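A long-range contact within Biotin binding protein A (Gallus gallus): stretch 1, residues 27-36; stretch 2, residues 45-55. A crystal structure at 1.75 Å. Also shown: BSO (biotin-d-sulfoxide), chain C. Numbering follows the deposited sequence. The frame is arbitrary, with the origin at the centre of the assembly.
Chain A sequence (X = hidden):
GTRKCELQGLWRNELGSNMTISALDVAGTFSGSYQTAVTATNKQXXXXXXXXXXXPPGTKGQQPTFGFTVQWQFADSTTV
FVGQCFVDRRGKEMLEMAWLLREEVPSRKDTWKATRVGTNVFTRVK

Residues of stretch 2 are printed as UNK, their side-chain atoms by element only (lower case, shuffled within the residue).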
# COMPACT_ATOMS: atom_id res chain seq x y z
N ALA A 27 -8.17 -18.49 -21.25
CA ALA A 27 -8.32 -17.10 -20.87
C ALA A 27 -7.26 -16.57 -19.88
O ALA A 27 -7.31 -15.41 -19.47
CB ALA A 27 -9.71 -16.88 -20.32
N GLY A 28 -6.29 -17.40 -19.50
CA GLY A 28 -5.23 -16.98 -18.59
C GLY A 28 -5.65 -17.00 -17.13
O GLY A 28 -4.89 -16.58 -16.24
N THR A 29 -6.85 -17.52 -16.87
CA THR A 29 -7.29 -17.67 -15.51
C THR A 29 -6.69 -18.96 -14.95
O THR A 29 -6.35 -19.89 -15.71
CB THR A 29 -8.85 -17.53 -15.33
OG1 THR A 29 -9.50 -18.61 -15.96
CG2 THR A 29 -9.34 -16.27 -15.98
N PHE A 30 -6.47 -18.96 -13.64
CA PHE A 30 -5.94 -20.13 -12.95
C PHE A 30 -6.47 -20.26 -11.54
O PHE A 30 -7.06 -19.33 -10.96
CB PHE A 30 -4.38 -20.13 -12.95
CG PHE A 30 -3.77 -18.93 -12.27
CD1 PHE A 30 -3.67 -18.87 -10.88
CD2 PHE A 30 -3.37 -17.84 -13.02
CE1 PHE A 30 -3.13 -17.74 -10.24
CE2 PHE A 30 -2.81 -16.68 -12.38
CZ PHE A 30 -2.70 -16.67 -11.00
N SER A 31 -6.22 -21.45 -10.99
CA SER A 31 -6.55 -21.83 -9.64
C SER A 31 -5.28 -22.32 -8.93
O SER A 31 -4.22 -22.42 -9.53
CB SER A 31 -7.61 -22.93 -9.71
OG SER A 31 -8.14 -23.16 -8.44
N GLY A 32 -5.38 -22.64 -7.65
CA GLY A 32 -4.25 -23.18 -6.94
C GLY A 32 -4.50 -23.34 -5.47
O GLY A 32 -5.63 -23.24 -5.01
N SER A 33 -3.43 -23.60 -4.72
CA SER A 33 -3.54 -23.68 -3.27
C SER A 33 -2.38 -22.91 -2.62
O SER A 33 -1.31 -22.76 -3.23
CB SER A 33 -3.55 -25.14 -2.78
OG SER A 33 -2.40 -25.81 -3.28
N TYR A 34 -2.59 -22.46 -1.39
CA TYR A 34 -1.63 -21.59 -0.71
C TYR A 34 -1.51 -22.03 0.72
O TYR A 34 -2.51 -22.07 1.47
CB TYR A 34 -2.12 -20.11 -0.76
CG TYR A 34 -0.99 -19.11 -0.53
CD1 TYR A 34 -0.42 -18.46 -1.62
CD2 TYR A 34 -0.48 -18.86 0.75
CE1 TYR A 34 0.64 -17.56 -1.45
CE2 TYR A 34 0.60 -17.94 0.96
CZ TYR A 34 1.15 -17.30 -0.18
OH TYR A 34 2.20 -16.39 -0.07
N GLN A 35 -0.28 -22.40 1.10
CA GLN A 35 0.04 -22.82 2.45
C GLN A 35 0.94 -21.77 3.13
O GLN A 35 2.19 -21.81 3.02
CB GLN A 35 0.78 -24.16 2.43
CG GLN A 35 1.01 -24.75 3.81
CD GLN A 35 -0.27 -25.32 4.44
OE1 GLN A 35 -1.07 -25.96 3.76
NE2 GLN A 35 -0.45 -25.08 5.74
N THR A 36 0.31 -20.84 3.83
CA THR A 36 1.08 -19.77 4.44
C THR A 36 1.85 -20.27 5.66
O THR A 36 1.34 -21.11 6.42
CB THR A 36 0.17 -18.52 4.77
OG1 THR A 36 0.97 -17.51 5.37
CG2 THR A 36 -0.97 -18.86 5.72
N UNK A 45 -3.09 -22.84 10.85
CA UNK A 45 -3.09 -22.58 9.41
C UNK A 45 -3.57 -23.84 8.66
O UNK A 45 -3.20 -24.97 9.02
c UNK A 45 0.30 -20.68 9.54
c UNK A 45 -1.69 -22.15 8.88
c UNK A 45 -1.23 -20.83 9.51
c UNK A 45 -1.74 -21.96 7.36
N UNK A 46 -4.39 -23.61 7.64
CA UNK A 46 -4.91 -24.65 6.77
C UNK A 46 -4.70 -24.25 5.31
O UNK A 46 -4.78 -23.05 4.98
c UNK A 46 -6.41 -24.85 7.04
c UNK A 46 -8.33 -25.11 8.71
c UNK A 46 -6.54 -26.89 8.55
c UNK A 46 -6.84 -25.39 8.43
N UNK A 47 -4.43 -25.23 4.44
CA UNK A 47 -4.30 -24.96 3.00
C UNK A 47 -5.52 -24.20 2.48
O UNK A 47 -6.68 -24.50 2.82
c UNK A 47 -5.19 -27.25 2.21
c UNK A 47 -4.02 -26.25 2.13
c UNK A 47 -3.68 -25.88 0.67
N UNK A 48 -5.26 -23.20 1.66
CA UNK A 48 -6.35 -22.39 1.18
C UNK A 48 -6.31 -22.24 -0.31
O UNK A 48 -5.23 -22.20 -0.91
o UNK A 48 -6.36 -21.17 3.26
c UNK A 48 -6.34 -21.02 1.86
N UNK A 49 -7.50 -22.16 -0.93
CA UNK A 49 -7.58 -21.99 -2.37
C UNK A 49 -7.28 -20.58 -2.85
O UNK A 49 -7.62 -19.57 -2.18
c UNK A 49 -8.84 -22.29 -0.31
c UNK A 49 -9.77 -21.95 -1.44
c UNK A 49 -9.04 -22.33 -2.68
N UNK A 50 -6.72 -20.52 -4.04
CA UNK A 50 -6.54 -19.27 -4.74
C UNK A 50 -7.16 -19.31 -6.14
O UNK A 50 -7.34 -20.39 -6.75
c UNK A 50 -5.05 -18.90 -4.73
c UNK A 50 -4.12 -19.76 -5.59
c UNK A 50 -4.10 -19.24 -7.01
c UNK A 50 -2.70 -19.77 -5.00
N UNK A 51 -7.49 -18.13 -6.64
CA UNK A 51 -8.06 -17.95 -7.93
C UNK A 51 -7.45 -16.71 -8.48
O UNK A 51 -7.43 -15.67 -7.79
n UNK A 51 -10.69 -21.97 -7.75
c UNK A 51 -9.59 -17.75 -7.81
c UNK A 51 -10.35 -19.01 -7.70
c UNK A 51 -11.12 -21.12 -8.90
c UNK A 51 -10.39 -19.77 -9.04
N UNK A 52 -6.95 -16.79 -9.71
CA UNK A 52 -6.34 -15.64 -10.37
C UNK A 52 -6.39 -15.61 -11.87
O UNK A 52 -7.08 -16.41 -12.53
N UNK A 53 -5.62 -14.69 -12.42
CA UNK A 53 -5.55 -14.46 -13.86
C UNK A 53 -4.22 -13.84 -14.20
O UNK A 53 -3.70 -13.03 -13.43
c UNK A 53 -6.65 -13.56 -14.34
N UNK A 54 -3.71 -14.19 -15.39
CA UNK A 54 -2.47 -13.66 -15.94
C UNK A 54 -2.66 -13.06 -17.34
O UNK A 54 -3.43 -13.61 -18.16
o UNK A 54 0.85 -16.34 -16.93
c UNK A 54 -0.08 -14.21 -16.46
c UNK A 54 -1.40 -14.76 -15.99
c UNK A 54 1.03 -15.23 -16.46
n UNK A 54 2.21 -14.83 -15.94
N UNK A 55 -1.99 -11.94 -17.60
CA UNK A 55 -1.98 -11.36 -18.93
C UNK A 55 -1.32 -12.33 -19.93
O UNK A 55 -0.48 -13.13 -19.55
n UNK A 55 -3.82 -7.35 -18.18
c UNK A 55 -1.31 -9.99 -18.98
c UNK A 55 -2.02 -8.92 -18.15
o UNK A 55 -3.47 -8.54 -20.05
c UNK A 55 -3.18 -8.26 -18.87
C11 BSO C . -4.49 -14.09 8.20
O11 BSO C . -3.62 -14.27 9.09
O12 BSO C . -5.40 -13.25 8.28
C10 BSO C . -4.47 -14.97 6.93
C9 BSO C . -3.08 -15.47 6.46
C8 BSO C . -2.33 -14.30 5.83
C7 BSO C . -0.87 -14.71 5.55
C2 BSO C . -0.11 -13.51 4.94
S1 BSO C . -0.62 -13.07 3.28
C6 BSO C . 0.82 -12.00 3.02
C5 BSO C . 1.99 -12.73 3.70
N1 BSO C . 2.62 -13.63 2.72
C3 BSO C . 2.47 -14.90 3.10
O3 BSO C . 2.96 -15.83 2.44
N2 BSO C . 1.81 -15.06 4.25
C4 BSO C . 1.44 -13.71 4.79
O10 BSO C . -1.82 -12.18 3.47
O HOH W 1 -2.64 -21.46 4.15
O HOH W 2 -2.11 -26.88 7.40

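Position 45 has four side-chain carbons, forked at the first, with one arm two carbons long; that is Ile 45. Its CA-to-CB bond points toward stretch 1, and CG2 lies 3.6 Å from Thr 36 CG2.

At position 46 four carbons fork at the second; the CA-to-CB bond points away, and the side chain comes no nearer than 6.1 Å to stretch 1: Leu 46. A water just beyond the last bridged pair, Tyr 34 with position 48, donates to Tyr 34 O and Leu 46 O (both 2.8 Å) and accepts from Thr 36 N (3.0 Å), linking the two stretches.

Position 47 carries one carbon bearing two more, hence Val 47; CG2 packs 3.5 Å from Ser 33 CB.

One carbon then one oxygen at position 48: Ser 48, since cysteine would carry sulfur. OG donates to Leu 46 O (3.0 Å). Across the stretches, Tyr 34 N donates to Ser 48 O at 2.7 Å and Ser 48 N to Tyr 34 O at 3.0 Å.

At position 49 three carbons close a ring onto the backbone N: Pro 49. Lacking an N-H, it suits a non-hydrogen-bonded pair, here with Ser 33 (CA to CA 4.5 Å).

Position 50 again has four carbons forked at the second, Leu 50, but here the side chain's end comes nearer to stretch 1. CD1 meets the Phe 30 ring edge at CE1 (3.7 Å), and CD2 lies 4.3 Å from Tyr 34 CD1.

Four carbons in a row ending in nitrogen identify position 51 as Lys 51. NZ donates to Ser 31 OG at 2.9 Å, and that hydroxyl donates weakly to Leu 50 O at 3.3 Å.

Position 52 has no side-chain atoms: Gly 52. Its CA sits 4.0 Å from the Phe 30 ring centroid, 18° off the normal, a CH-pi contact; an ideal CB would lie 2.7 Å from Phe 30 CZ, a clash.

A single carbon at position 53 gives Ala 53, its CB 4.2 Å from Thr 29 CG2.

Position 54 has three carbons, the third carrying one oxygen and one nitrogen: Gln 54. Its CB lies 4.3 Å from Phe 30 CE2, and Gln 54 N donates to Gly 28 O at 2.8 Å.

Position 55 has the same atoms but no contact with stretch 1: Gln 55.

The contact is an antiparallel ladder, its strand directions 140° apart. Phe 30 N to Gly 52 O and Gly 52 N to Phe 30 O, both 2.8 Å, form its straightest hydrogen-bonded pair, at 166° and 175°. Phe 30, Tyr 34 and Leu 50 pack on one face, while the Lys 51 to Ser 31 bond lies on the other.

Stretch 2 (45-55) ILVSPLKGAQQ
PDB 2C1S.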